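Local coordinates for protein Serpin48 (Tenebrio molitor, PDB 3OZQ) that inhibits the serine protease SPE with high specificity, acting as a serpin in the innate immunity of the insect, at residues 15-19 and 364-369; 33-38 and 273-279; 43-47 and 116-120; 133-137 and 150-154; 166-170 and 315-319. Numbering follows the deposited sequence.

Contact 1 of 5, residues 15-19 and 364-369; sequences VNSFT and GMILFA
This is the place in the serpin fold where the N-terminal helix A (10-29) lies on sheet B, here on the inner strand that starts at Met-365. Helix 15-19 and strand 365-369 approach to 7.9 Å between axes at 48°, with Asn-16 nearest Ile-366 (CA to CA 5.9 Å). Ile-366 gives up the most surface. Its backbone is extended (phi/psi -68/122), its CB points at the helix (side chain m,t), and its CG2 lies 3.8 Å from Thr-19 CG2. Asn-16, chi1 m with chi2 near -10°, reads the strand backbone with both ends of its amide: Ile-366 N donates to Asn-16 OD1 (3.1 Å), and Asn-16 ND2 donates to Gly-364 O (3.0 Å), just ahead of the strand. Gly-364 has positive phi, 77°, in the turn entering it. Val-15 CG1 packs on Met-365 CG at 4.1 Å, while Phe-39 of helix 38-50 touches both side chains. Farther along, Leu-367 and Phe-368 form a classic beta bulge opposite Ile-360. Thr-19, chi1 m, sets CG2 3.9 Å from Ala-369 CB and donates its hydroxyl to Val-15 O (2.8 Å). A water donates to Thr-19 OG1 at 2.9 Å and to Ile-366 O at 2.7 Å.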
# COMPACT_ATOMS: atom_id res chain seq x y z
N VAL A 15 -1.20 -8.65 8.16
CA VAL A 15 -0.94 -7.74 7.06
C VAL A 15 0.32 -8.16 6.30
O VAL A 15 0.35 -8.19 5.06
CB VAL A 15 -0.75 -6.31 7.58
CG1 VAL A 15 -0.29 -5.38 6.45
CG2 VAL A 15 -2.04 -5.81 8.23
N ASN A 16 1.36 -8.49 7.06
CA ASN A 16 2.65 -8.85 6.47
C ASN A 16 2.56 -10.10 5.62
O ASN A 16 3.25 -10.20 4.61
CB ASN A 16 3.74 -8.98 7.54
CG ASN A 16 3.99 -7.68 8.26
OD1 ASN A 16 3.50 -6.63 7.85
ND2 ASN A 16 4.77 -7.73 9.33
N SER A 17 1.73 -11.05 6.01
CA SER A 17 1.55 -12.25 5.20
C SER A 17 0.59 -11.98 4.04
O SER A 17 0.68 -12.61 2.98
CB SER A 17 1.08 -13.42 6.06
OG SER A 17 0.02 -13.04 6.92
N PHE A 18 -0.32 -11.03 4.24
CA PHE A 18 -1.26 -10.60 3.20
C PHE A 18 -0.49 -9.91 2.07
O PHE A 18 -0.85 -10.02 0.90
CB PHE A 18 -2.27 -9.63 3.82
CG PHE A 18 -3.41 -9.23 2.91
CD1 PHE A 18 -4.20 -10.18 2.31
CD2 PHE A 18 -3.71 -7.88 2.72
CE1 PHE A 18 -5.27 -9.80 1.49
CE2 PHE A 18 -4.77 -7.50 1.92
CZ PHE A 18 -5.56 -8.46 1.29
N THR A 19 0.59 -9.23 2.45
CA THR A 19 1.33 -8.37 1.53
C THR A 19 1.87 -9.09 0.29
O THR A 19 1.62 -8.65 -0.84
CB THR A 19 2.42 -7.59 2.26
OG1 THR A 19 1.80 -6.69 3.18
CG2 THR A 19 3.28 -6.80 1.27
N GLY A 364 7.35 -2.52 12.39
CA GLY A 364 7.30 -3.92 11.99
C GLY A 364 6.19 -4.23 10.99
O GLY A 364 6.10 -5.34 10.47
N MET A 365 5.33 -3.26 10.72
CA MET A 365 4.25 -3.51 9.77
C MET A 365 4.49 -2.91 8.39
O MET A 365 4.76 -1.71 8.26
CB MET A 365 2.93 -3.01 10.32
CG MET A 365 1.74 -3.52 9.53
SD MET A 365 0.22 -2.89 10.23
CE MET A 365 0.43 -1.13 9.98
N ILE A 366 4.39 -3.75 7.37
CA ILE A 366 4.47 -3.29 5.98
C ILE A 366 3.27 -2.42 5.58
O ILE A 366 2.12 -2.85 5.67
CB ILE A 366 4.60 -4.47 5.01
CG1 ILE A 366 5.89 -5.24 5.30
CG2 ILE A 366 4.59 -3.99 3.54
CD1 ILE A 366 6.09 -6.47 4.45
N LEU A 367 3.55 -1.19 5.16
CA LEU A 367 2.54 -0.23 4.74
C LEU A 367 2.36 -0.15 3.22
O LEU A 367 1.25 0.01 2.72
CB LEU A 367 2.90 1.16 5.26
CG LEU A 367 2.19 1.60 6.54
CD1 LEU A 367 2.45 0.62 7.67
CD2 LEU A 367 2.56 3.02 6.92
N PHE A 368 3.47 -0.26 2.50
CA PHE A 368 3.48 -0.17 1.04
C PHE A 368 4.49 -1.18 0.52
O PHE A 368 5.49 -1.45 1.18
CB PHE A 368 3.95 1.21 0.58
CG PHE A 368 2.90 2.28 0.67
CD1 PHE A 368 1.96 2.42 -0.34
CD2 PHE A 368 2.89 3.17 1.73
CE1 PHE A 368 1.01 3.43 -0.29
CE2 PHE A 368 1.93 4.19 1.79
CZ PHE A 368 1.00 4.32 0.77
N ALA A 369 4.22 -1.74 -0.65
CA ALA A 369 5.18 -2.59 -1.32
C ALA A 369 5.09 -2.33 -2.82
O ALA A 369 4.08 -1.84 -3.31
CB ALA A 369 4.91 -4.04 -1.01
O HOH W 1 0.95 -3.91 3.54

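Contact 2 of 5, residues 33-38 and 273-279; sequences NFLVSP and IESTVDF
The apolar centre is a line of side chains along one side of strand 273-278, met by strand 34-36. Ile-273 (m,t) buries the most surface, setting CG2 4.2 Å from Leu-35 CB, while its CD1 sits 4.1 Å from Asn-33 CB. Two residues on, Ser-275 also points inward, and then Val-277 (t), whose CG2 is 4.4 Å from Val-36 CG2. Phe-279, in the first turn of the next helix with chi1 at -99°, finishes the row: its CZ comes to 3.4 Å from Val-36 CG2 and 4.1 Å from Ser-37 O. Both strands are extended, and their axes cross at -60°, 5.6 Å apart at closest, with Leu-35 nearest Ser-275 (CA to CA 5.7 Å). This is face-to-face packing of two serpin sheets: strand 34-36 pairs with 365-372 in sheet B, and 273-278 pairs with 310-321 in sheet A. One direct hydrogen bond spans the gap, Leu-35 N to Ser-275 OG at 2.9 Å, with Ser-275 at chi1 m. Beside it a water bridges Ser-275 OG (2.6 Å) and Asn-33 O (3.0 Å). At one end the Asn-33 amide bonds to the backbone of Thr-373 and Thr-374; at the other, Ser-37 (chi1 t) N-caps helix 38-50 by accepting from Ser-40 N and also bonds Leu-367 O. Asp-278, which does not reach strand 34-36, N-caps the helix that starts at Phe-279.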
# COMPACT_ATOMS: atom_id res chain seq x y z
N ASN A 33 6.57 -0.78 -13.32
CA ASN A 33 6.60 -0.39 -11.92
C ASN A 33 5.20 -0.43 -11.33
O ASN A 33 4.21 -0.21 -12.03
CB ASN A 33 7.21 1.01 -11.72
CG ASN A 33 8.54 1.18 -12.43
OD1 ASN A 33 9.23 0.20 -12.73
ND2 ASN A 33 8.91 2.43 -12.70
N PHE A 34 5.12 -0.76 -10.05
CA PHE A 34 3.88 -0.54 -9.33
C PHE A 34 4.11 -0.29 -7.83
O PHE A 34 5.21 -0.54 -7.28
CB PHE A 34 2.83 -1.66 -9.59
CG PHE A 34 3.16 -2.98 -8.93
CD1 PHE A 34 2.85 -3.20 -7.60
CD2 PHE A 34 3.76 -3.99 -9.65
CE1 PHE A 34 3.14 -4.43 -6.98
CE2 PHE A 34 4.06 -5.21 -9.05
CZ PHE A 34 3.75 -5.42 -7.71
N LEU A 35 3.05 0.22 -7.21
CA LEU A 35 3.00 0.50 -5.78
C LEU A 35 1.62 0.05 -5.29
O LEU A 35 0.62 0.32 -5.95
CB LEU A 35 3.19 2.00 -5.51
CG LEU A 35 3.06 2.49 -4.07
CD1 LEU A 35 4.20 1.93 -3.21
CD2 LEU A 35 3.07 4.01 -4.01
N VAL A 36 1.59 -0.66 -4.16
CA VAL A 36 0.34 -1.11 -3.57
C VAL A 36 0.41 -1.07 -2.04
O VAL A 36 1.48 -1.22 -1.45
CB VAL A 36 -0.04 -2.54 -4.05
CG1 VAL A 36 1.06 -3.58 -3.70
CG2 VAL A 36 -1.45 -2.96 -3.53
N SER A 37 -0.74 -0.81 -1.40
CA SER A 37 -0.84 -0.89 0.05
C SER A 37 -1.81 -2.00 0.45
O SER A 37 -3.01 -1.76 0.59
CB SER A 37 -1.32 0.42 0.65
OG SER A 37 -1.35 0.30 2.07
N PRO A 38 -1.28 -3.21 0.62
CA PRO A 38 -2.16 -4.28 1.14
C PRO A 38 -2.76 -3.89 2.49
O PRO A 38 -3.95 -4.15 2.76
CB PRO A 38 -1.22 -5.48 1.24
CG PRO A 38 -0.15 -5.19 0.18
CD PRO A 38 0.06 -3.71 0.28
N ILE A 273 6.37 6.64 -8.57
CA ILE A 273 5.43 5.66 -9.09
C ILE A 273 3.99 6.02 -8.71
O ILE A 273 3.71 6.39 -7.57
CB ILE A 273 5.69 4.24 -8.54
CG1 ILE A 273 7.16 3.84 -8.71
CG2 ILE A 273 4.71 3.24 -9.19
CD1 ILE A 273 7.56 2.54 -7.97
N GLU A 274 3.09 5.89 -9.68
CA GLU A 274 1.66 6.03 -9.44
C GLU A 274 0.94 4.77 -9.90
O GLU A 274 1.12 4.33 -11.02
CB GLU A 274 1.09 7.22 -10.22
CG GLU A 274 1.29 8.57 -9.55
CD GLU A 274 0.16 9.55 -9.89
OE1 GLU A 274 -1.02 9.20 -9.62
OE2 GLU A 274 0.46 10.65 -10.43
N SER A 275 0.13 4.20 -9.01
CA SER A 275 -0.61 3.00 -9.35
C SER A 275 -2.09 3.11 -9.01
O SER A 275 -2.47 3.79 -8.07
CB SER A 275 -0.01 1.77 -8.66
OG SER A 275 1.32 1.53 -9.12
N THR A 276 -2.91 2.43 -9.81
CA THR A 276 -4.32 2.28 -9.53
C THR A 276 -4.58 0.78 -9.55
O THR A 276 -4.28 0.11 -10.53
CB THR A 276 -5.20 3.02 -10.57
OG1 THR A 276 -4.89 4.42 -10.54
CG2 THR A 276 -6.68 2.81 -10.27
N VAL A 277 -5.10 0.25 -8.45
CA VAL A 277 -5.26 -1.19 -8.31
C VAL A 277 -6.73 -1.59 -8.12
O VAL A 277 -7.43 -1.07 -7.26
CB VAL A 277 -4.40 -1.74 -7.15
CG1 VAL A 277 -4.62 -3.24 -6.96
CG2 VAL A 277 -2.92 -1.43 -7.39
N ASP A 278 -7.18 -2.52 -8.96
CA ASP A 278 -8.47 -3.14 -8.84
C ASP A 278 -8.34 -4.22 -7.79
O ASP A 278 -7.84 -5.29 -8.07
CB ASP A 278 -8.85 -3.78 -10.17
CG ASP A 278 -10.21 -4.46 -10.11
OD1 ASP A 278 -10.76 -4.63 -8.99
OD2 ASP A 278 -10.74 -4.79 -11.19
N PHE A 279 -8.80 -3.91 -6.59
CA PHE A 279 -8.72 -4.86 -5.48
C PHE A 279 -9.83 -5.92 -5.49
O PHE A 279 -9.73 -6.93 -4.79
CB PHE A 279 -8.64 -4.14 -4.13
CG PHE A 279 -7.23 -4.04 -3.59
CD1 PHE A 279 -6.69 -5.07 -2.83
CD2 PHE A 279 -6.46 -2.92 -3.84
CE1 PHE A 279 -5.37 -4.99 -2.34
CE2 PHE A 279 -5.14 -2.83 -3.36
CZ PHE A 279 -4.61 -3.86 -2.60
O HOH W 2 1.64 1.19 -11.63

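Contact 3 of 5, residues 43-47 and 116-120; sequences TLLAL and VYGAQ
Helix B (38-50), the buried central helix of the serpin fold, meets at residues 43-47 the short loop that joins helix 107-115 to strand 120-124 at the edge of sheet A. Tyr-117 does most of the work. Its CB points at the helix, and with chi1 m and chi2 near -97° the ring lies flat across Leu-47: Leu-47 CA makes a CH-pi contact 3.7 Å from the ring centroid, 14° off the normal. The same turn also touches the ring, Ala-46 CB 3.5 Å from Tyr-117 CE1 and Thr-43 O 3.3 Å from Tyr-117 CD1; Glu-74 and Val-77 of helix 70-83 touch the tyrosine. Gly-118 follows with phi/psi 52/43, turning the chain so that Ala-119, extended at -142/-176, faces the helix again. Its CB packs 3.8 Å from Leu-47 CD1 and 4.4 Å from Leu-44 CD1. No direct hydrogen bond crosses; instead a water donates to Tyr-117 O at 2.8 Å and to Thr-43 OG1, itself hydrogen-bonded to Ser-40 O of its helix, at 3.2 Å.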
# COMPACT_ATOMS: atom_id res chain seq x y z
N THR A 43 -7.63 -2.55 5.82
CA THR A 43 -8.47 -1.81 6.75
C THR A 43 -9.83 -1.39 6.15
O THR A 43 -10.84 -1.28 6.86
CB THR A 43 -7.76 -0.56 7.24
OG1 THR A 43 -7.51 0.30 6.12
CG2 THR A 43 -6.44 -0.94 7.93
N LEU A 44 -9.85 -1.13 4.85
CA LEU A 44 -11.09 -0.74 4.21
C LEU A 44 -12.01 -1.95 4.10
O LEU A 44 -13.20 -1.89 4.43
CB LEU A 44 -10.80 -0.14 2.83
CG LEU A 44 -12.01 0.48 2.14
CD1 LEU A 44 -12.78 1.32 3.13
CD2 LEU A 44 -11.57 1.32 0.91
N LEU A 45 -11.45 -3.07 3.68
CA LEU A 45 -12.22 -4.29 3.57
C LEU A 45 -12.74 -4.74 4.95
O LEU A 45 -13.81 -5.33 5.07
CB LEU A 45 -11.37 -5.38 2.96
CG LEU A 45 -12.13 -6.66 2.63
CD1 LEU A 45 -13.08 -6.45 1.46
CD2 LEU A 45 -11.16 -7.80 2.33
N ALA A 46 -11.96 -4.47 6.00
CA ALA A 46 -12.41 -4.75 7.36
C ALA A 46 -13.63 -3.87 7.72
O ALA A 46 -14.56 -4.33 8.38
CB ALA A 46 -11.27 -4.56 8.36
N LEU A 47 -13.63 -2.62 7.28
CA LEU A 47 -14.78 -1.75 7.47
C LEU A 47 -15.98 -2.39 6.78
O LEU A 47 -17.04 -2.57 7.39
CB LEU A 47 -14.53 -0.38 6.86
CG LEU A 47 -15.33 0.80 7.43
CD1 LEU A 47 -15.50 1.89 6.38
CD2 LEU A 47 -16.68 0.39 7.97
N VAL A 116 -13.55 4.05 14.03
CA VAL A 116 -12.66 2.90 14.09
C VAL A 116 -11.72 2.74 12.89
O VAL A 116 -10.53 2.48 13.07
CB VAL A 116 -13.45 1.59 14.25
CG1 VAL A 116 -12.52 0.39 14.12
CG2 VAL A 116 -14.19 1.56 15.59
N TYR A 117 -12.25 2.89 11.68
CA TYR A 117 -11.53 2.43 10.49
C TYR A 117 -10.93 3.54 9.63
O TYR A 117 -10.48 3.28 8.51
CB TYR A 117 -12.44 1.58 9.60
CG TYR A 117 -12.87 0.27 10.20
CD1 TYR A 117 -12.21 -0.91 9.89
CD2 TYR A 117 -13.97 0.20 11.05
CE1 TYR A 117 -12.63 -2.12 10.42
CE2 TYR A 117 -14.38 -0.99 11.59
CZ TYR A 117 -13.71 -2.15 11.27
OH TYR A 117 -14.14 -3.34 11.82
N GLY A 118 -10.92 4.76 10.14
CA GLY A 118 -10.34 5.88 9.42
C GLY A 118 -10.86 6.02 8.00
O GLY A 118 -10.10 6.28 7.06
N ALA A 119 -12.16 5.86 7.84
CA ALA A 119 -12.80 6.04 6.55
C ALA A 119 -14.15 6.70 6.78
O ALA A 119 -14.49 7.05 7.91
CB ALA A 119 -12.97 4.71 5.86
N GLN A 120 -14.92 6.88 5.71
CA GLN A 120 -16.31 7.27 5.89
C GLN A 120 -17.22 6.60 4.89
O GLN A 120 -16.76 5.89 4.00
CB GLN A 120 -16.47 8.78 5.89
CG GLN A 120 -16.22 9.45 4.59
CD GLN A 120 -16.08 10.94 4.77
OE1 GLN A 120 -16.51 11.72 3.92
NE2 GLN A 120 -15.45 11.34 5.87
O HOH W 3 -9.91 2.43 5.87

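Contact 4 of 5, residues 133-137 and 150-154; sequences AKLMN and NLVDP
Asn-137 organises this contact. Chi1 m and chi2 near -17° carry its amide flat against the extended backbone of Val-152 (phi/psi -89/123): Val-152 N donates to Asn-137 OD1 (2.7 Å) and Asn-137 ND2 donates to Val-152 O (3.0 Å). Val-152, chi1 t, sends its CB toward the helix and splits its methyls, CG1 4.0 Å from Ala-133 CB and CG2 3.8 Å from Met-136 CE. Met-136, m,t,p, curls its methyl toward Val-152 and onto Ile-166. One turn before Asn-137, Ala-133 CB rests 3.6 Å from Pro-154 CB. The nearest CA atoms are Ala-133 to Pro-154 (5.1 Å) and Asn-137 to Asn-150 (5.5 Å), so the chains run in opposite senses. Asn-150 has the positive phi of 52°. A water accepts from Leu-151 N and donates to Asn-137 O, both at 3.2 Å. The Leu-151 side chain rests on Ile-166 and Ala-168. The whole is serpin helix F (129-143) held by its own return loop, which runs back alongside it over sheet A.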
# COMPACT_ATOMS: atom_id res chain seq x y z
N ALA A 133 -18.75 9.83 -10.50
CA ALA A 133 -17.30 9.83 -10.64
C ALA A 133 -16.66 11.15 -10.19
O ALA A 133 -15.74 11.15 -9.36
CB ALA A 133 -16.92 9.53 -12.07
N LYS A 134 -17.13 12.27 -10.72
CA LYS A 134 -16.58 13.57 -10.34
C LYS A 134 -16.70 13.83 -8.83
O LYS A 134 -15.78 14.32 -8.19
CB LYS A 134 -17.25 14.70 -11.13
CG LYS A 134 -16.60 16.05 -10.87
CD LYS A 134 -17.10 17.13 -11.81
CE LYS A 134 -16.20 18.37 -11.74
NZ LYS A 134 -14.87 18.14 -12.39
N LEU A 135 -17.84 13.47 -8.28
CA LEU A 135 -18.14 13.70 -6.87
C LEU A 135 -17.14 12.94 -6.01
O LEU A 135 -16.52 13.50 -5.10
CB LEU A 135 -19.57 13.25 -6.57
CG LEU A 135 -20.29 13.47 -5.23
CD1 LEU A 135 -20.08 12.28 -4.29
CD2 LEU A 135 -19.87 14.78 -4.58
N MET A 136 -16.98 11.65 -6.30
CA MET A 136 -16.06 10.80 -5.56
C MET A 136 -14.63 11.29 -5.73
O MET A 136 -13.90 11.43 -4.75
CB MET A 136 -16.20 9.34 -6.01
CG MET A 136 -17.56 8.76 -5.70
SD MET A 136 -17.83 7.11 -6.37
CE MET A 136 -16.69 6.15 -5.41
N ASN A 137 -14.24 11.60 -6.96
CA ASN A 137 -12.89 12.09 -7.22
C ASN A 137 -12.58 13.43 -6.57
O ASN A 137 -11.45 13.69 -6.17
CB ASN A 137 -12.62 12.19 -8.73
CG ASN A 137 -12.62 10.84 -9.40
OD1 ASN A 137 -12.50 9.81 -8.72
ND2 ASN A 137 -12.74 10.82 -10.72
N ASN A 150 -8.59 11.87 -10.25
CA ASN A 150 -9.21 10.95 -11.16
C ASN A 150 -9.09 9.50 -10.73
O ASN A 150 -8.78 8.63 -11.54
CB ASN A 150 -8.61 11.13 -12.56
CG ASN A 150 -8.95 12.47 -13.15
OD1 ASN A 150 -10.07 12.68 -13.60
ND2 ASN A 150 -8.00 13.40 -13.12
N LEU A 151 -9.34 9.25 -9.45
CA LEU A 151 -9.28 7.88 -8.96
C LEU A 151 -10.31 7.01 -9.66
O LEU A 151 -9.97 5.94 -10.16
CB LEU A 151 -9.49 7.85 -7.44
CG LEU A 151 -9.25 6.48 -6.79
CD1 LEU A 151 -8.77 6.63 -5.34
CD2 LEU A 151 -10.50 5.61 -6.87
N VAL A 152 -11.56 7.47 -9.68
CA VAL A 152 -12.67 6.71 -10.27
C VAL A 152 -12.78 7.06 -11.75
O VAL A 152 -12.90 8.23 -12.13
CB VAL A 152 -14.02 7.04 -9.58
CG1 VAL A 152 -15.20 6.34 -10.30
CG2 VAL A 152 -13.99 6.66 -8.10
N ASP A 153 -12.71 6.03 -12.58
CA ASP A 153 -12.95 6.17 -14.01
C ASP A 153 -14.43 5.92 -14.23
O ASP A 153 -14.90 4.80 -14.03
CB ASP A 153 -12.10 5.17 -14.78
CG ASP A 153 -12.46 5.12 -16.26
OD1 ASP A 153 -11.63 4.62 -17.04
OD2 ASP A 153 -13.57 5.55 -16.65
N PRO A 154 -15.17 6.96 -14.64
CA PRO A 154 -16.63 6.87 -14.70
C PRO A 154 -17.12 5.65 -15.48
O PRO A 154 -18.22 5.16 -15.26
CB PRO A 154 -17.04 8.17 -15.40
CG PRO A 154 -15.84 8.61 -16.12
CD PRO A 154 -14.68 8.20 -15.26
O HOH W 4 -9.32 11.63 -7.38

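Contact 5 of 5, residues 166-170 and 315-319; sequences INALY and QKSFI
Two extended strands run side by side in the same direction, 9° apart, their axes approaching to 4.6 Å. In register, Asn-167 faces Gln-315 (CA to CA 4.5 Å) and Ala-168 faces Lys-316 (4.8 Å). Lys-316 bonds both ways: its N donates to Asn-167 O (2.9 Å) and its O accepts from Leu-169 N (3.0 Å). Farther on the strands diverge, Leu-169 O lying 3.7 Å from Phe-318 N. Asn-167, Leu-169, Gln-315 and Ser-317 share a face; Leu-169 CD1 is 3.4 Å from Ser-317 CB, and Asn-167 OD1 bonds Ser-40 OG of helix 38-50. On the other face Tyr-170 and Phe-318, both chi1 p, lie 5.1 Å apart between centroids with planes at 24°, slid so that the rings barely overlap; Tyr-170 CB sits over the Phe-318 ring, 3.4 Å from CE1. Tyr-170 OH reaches Gln-145, and Lys-316 NZ Gln-149. Leu-169 O and Phe-318 N, buried without partners, mark where these central sheet A strands begin to part, consistent with serpins, which open this seam to take in their reactive loop.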
# COMPACT_ATOMS: atom_id res chain seq x y z
N ILE A 166 -13.53 3.16 -2.15
CA ILE A 166 -12.48 4.03 -2.65
C ILE A 166 -11.36 4.07 -1.62
O ILE A 166 -11.62 4.19 -0.43
CB ILE A 166 -13.00 5.46 -2.80
CG1 ILE A 166 -13.93 5.54 -4.01
CG2 ILE A 166 -11.85 6.41 -2.95
CD1 ILE A 166 -13.47 4.70 -5.17
N ASN A 167 -10.12 3.96 -2.09
CA ASN A 167 -8.94 3.86 -1.20
C ASN A 167 -7.72 4.57 -1.78
O ASN A 167 -6.95 3.98 -2.52
CB ASN A 167 -8.61 2.38 -0.98
CG ASN A 167 -7.44 2.15 -0.04
OD1 ASN A 167 -7.04 3.02 0.72
ND2 ASN A 167 -6.92 0.93 -0.07
N ALA A 168 -7.56 5.84 -1.45
CA ALA A 168 -6.48 6.65 -1.98
C ALA A 168 -5.53 6.96 -0.84
O ALA A 168 -5.97 7.30 0.26
CB ALA A 168 -7.00 7.93 -2.54
N LEU A 169 -4.23 6.85 -1.10
CA LEU A 169 -3.24 7.17 -0.07
C LEU A 169 -1.86 7.47 -0.61
O LEU A 169 -1.54 7.21 -1.77
CB LEU A 169 -3.13 6.08 1.02
CG LEU A 169 -3.09 4.56 0.78
CD1 LEU A 169 -2.85 4.13 -0.64
CD2 LEU A 169 -2.16 3.79 1.75
N TYR A 170 -1.04 8.02 0.28
CA TYR A 170 0.35 8.29 0.00
C TYR A 170 1.01 8.58 1.34
O TYR A 170 0.33 8.95 2.31
CB TYR A 170 0.51 9.47 -0.96
CG TYR A 170 0.18 10.82 -0.37
CD1 TYR A 170 1.17 11.59 0.22
CD2 TYR A 170 -1.12 11.33 -0.41
CE1 TYR A 170 0.88 12.84 0.76
CE2 TYR A 170 -1.42 12.57 0.13
CZ TYR A 170 -0.41 13.32 0.72
OH TYR A 170 -0.69 14.56 1.26
N GLN A 315 -8.00 1.09 -5.36
CA GLN A 315 -6.92 1.77 -4.65
C GLN A 315 -6.09 2.60 -5.60
O GLN A 315 -5.73 2.15 -6.68
CB GLN A 315 -6.03 0.77 -3.92
CG GLN A 315 -4.95 1.43 -3.08
CD GLN A 315 -4.12 0.42 -2.33
OE1 GLN A 315 -4.45 0.05 -1.20
NE2 GLN A 315 -3.03 -0.04 -2.95
N LYS A 316 -5.76 3.81 -5.20
CA LYS A 316 -4.80 4.61 -5.94
C LYS A 316 -3.81 5.22 -4.97
O LYS A 316 -4.20 5.71 -3.92
CB LYS A 316 -5.49 5.71 -6.73
CG LYS A 316 -4.58 6.39 -7.74
CD LYS A 316 -5.42 7.23 -8.70
CE LYS A 316 -4.57 7.71 -9.88
NZ LYS A 316 -5.39 8.35 -10.95
N SER A 317 -2.54 5.16 -5.34
CA SER A 317 -1.47 5.65 -4.48
C SER A 317 -0.27 6.05 -5.32
O SER A 317 -0.15 5.65 -6.48
CB SER A 317 -1.07 4.57 -3.46
OG SER A 317 -0.38 3.51 -4.08
N PHE A 318 0.61 6.85 -4.73
CA PHE A 318 1.89 7.18 -5.36
C PHE A 318 2.98 7.29 -4.31
O PHE A 318 2.71 7.39 -3.10
CB PHE A 318 1.80 8.50 -6.12
CG PHE A 318 1.70 9.70 -5.25
CD1 PHE A 318 0.48 10.08 -4.70
CD2 PHE A 318 2.82 10.47 -4.97
CE1 PHE A 318 0.38 11.19 -3.89
CE2 PHE A 318 2.73 11.58 -4.15
CZ PHE A 318 1.51 11.94 -3.62
N ILE A 319 4.21 7.24 -4.80
CA ILE A 319 5.38 7.45 -3.98
C ILE A 319 6.38 8.26 -4.80
O ILE A 319 6.51 8.08 -6.02
CB ILE A 319 6.04 6.14 -3.56
CG1 ILE A 319 7.17 6.40 -2.55
CG2 ILE A 319 6.57 5.41 -4.80
CD1 ILE A 319 7.79 5.15 -1.97

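Contacts 1, 2 and 5 form the middle of the serpin: contact 5 joins two strands of sheet A, contact 2 sets sheet A against sheet B, and contact 1 covers sheet B with helix 10-29. Contacts 2 and 5 are closest, centres about 7 Å apart, linked by pairing of strands 260-278 and 310-321; their segments alternate in sequence. Phe-368 of contact 1 packs on Leu-169 of contact 5. Contacts 3 and 4 flank contact 5, about 14 and 13 Å away, bringing helices 38-50 and 129-143 onto opposite faces of strand 163-174. Contact 1 encloses all the others in sequence, so distant regions meet around the sheet A seam, which in serpins generally opens for the reactive loop.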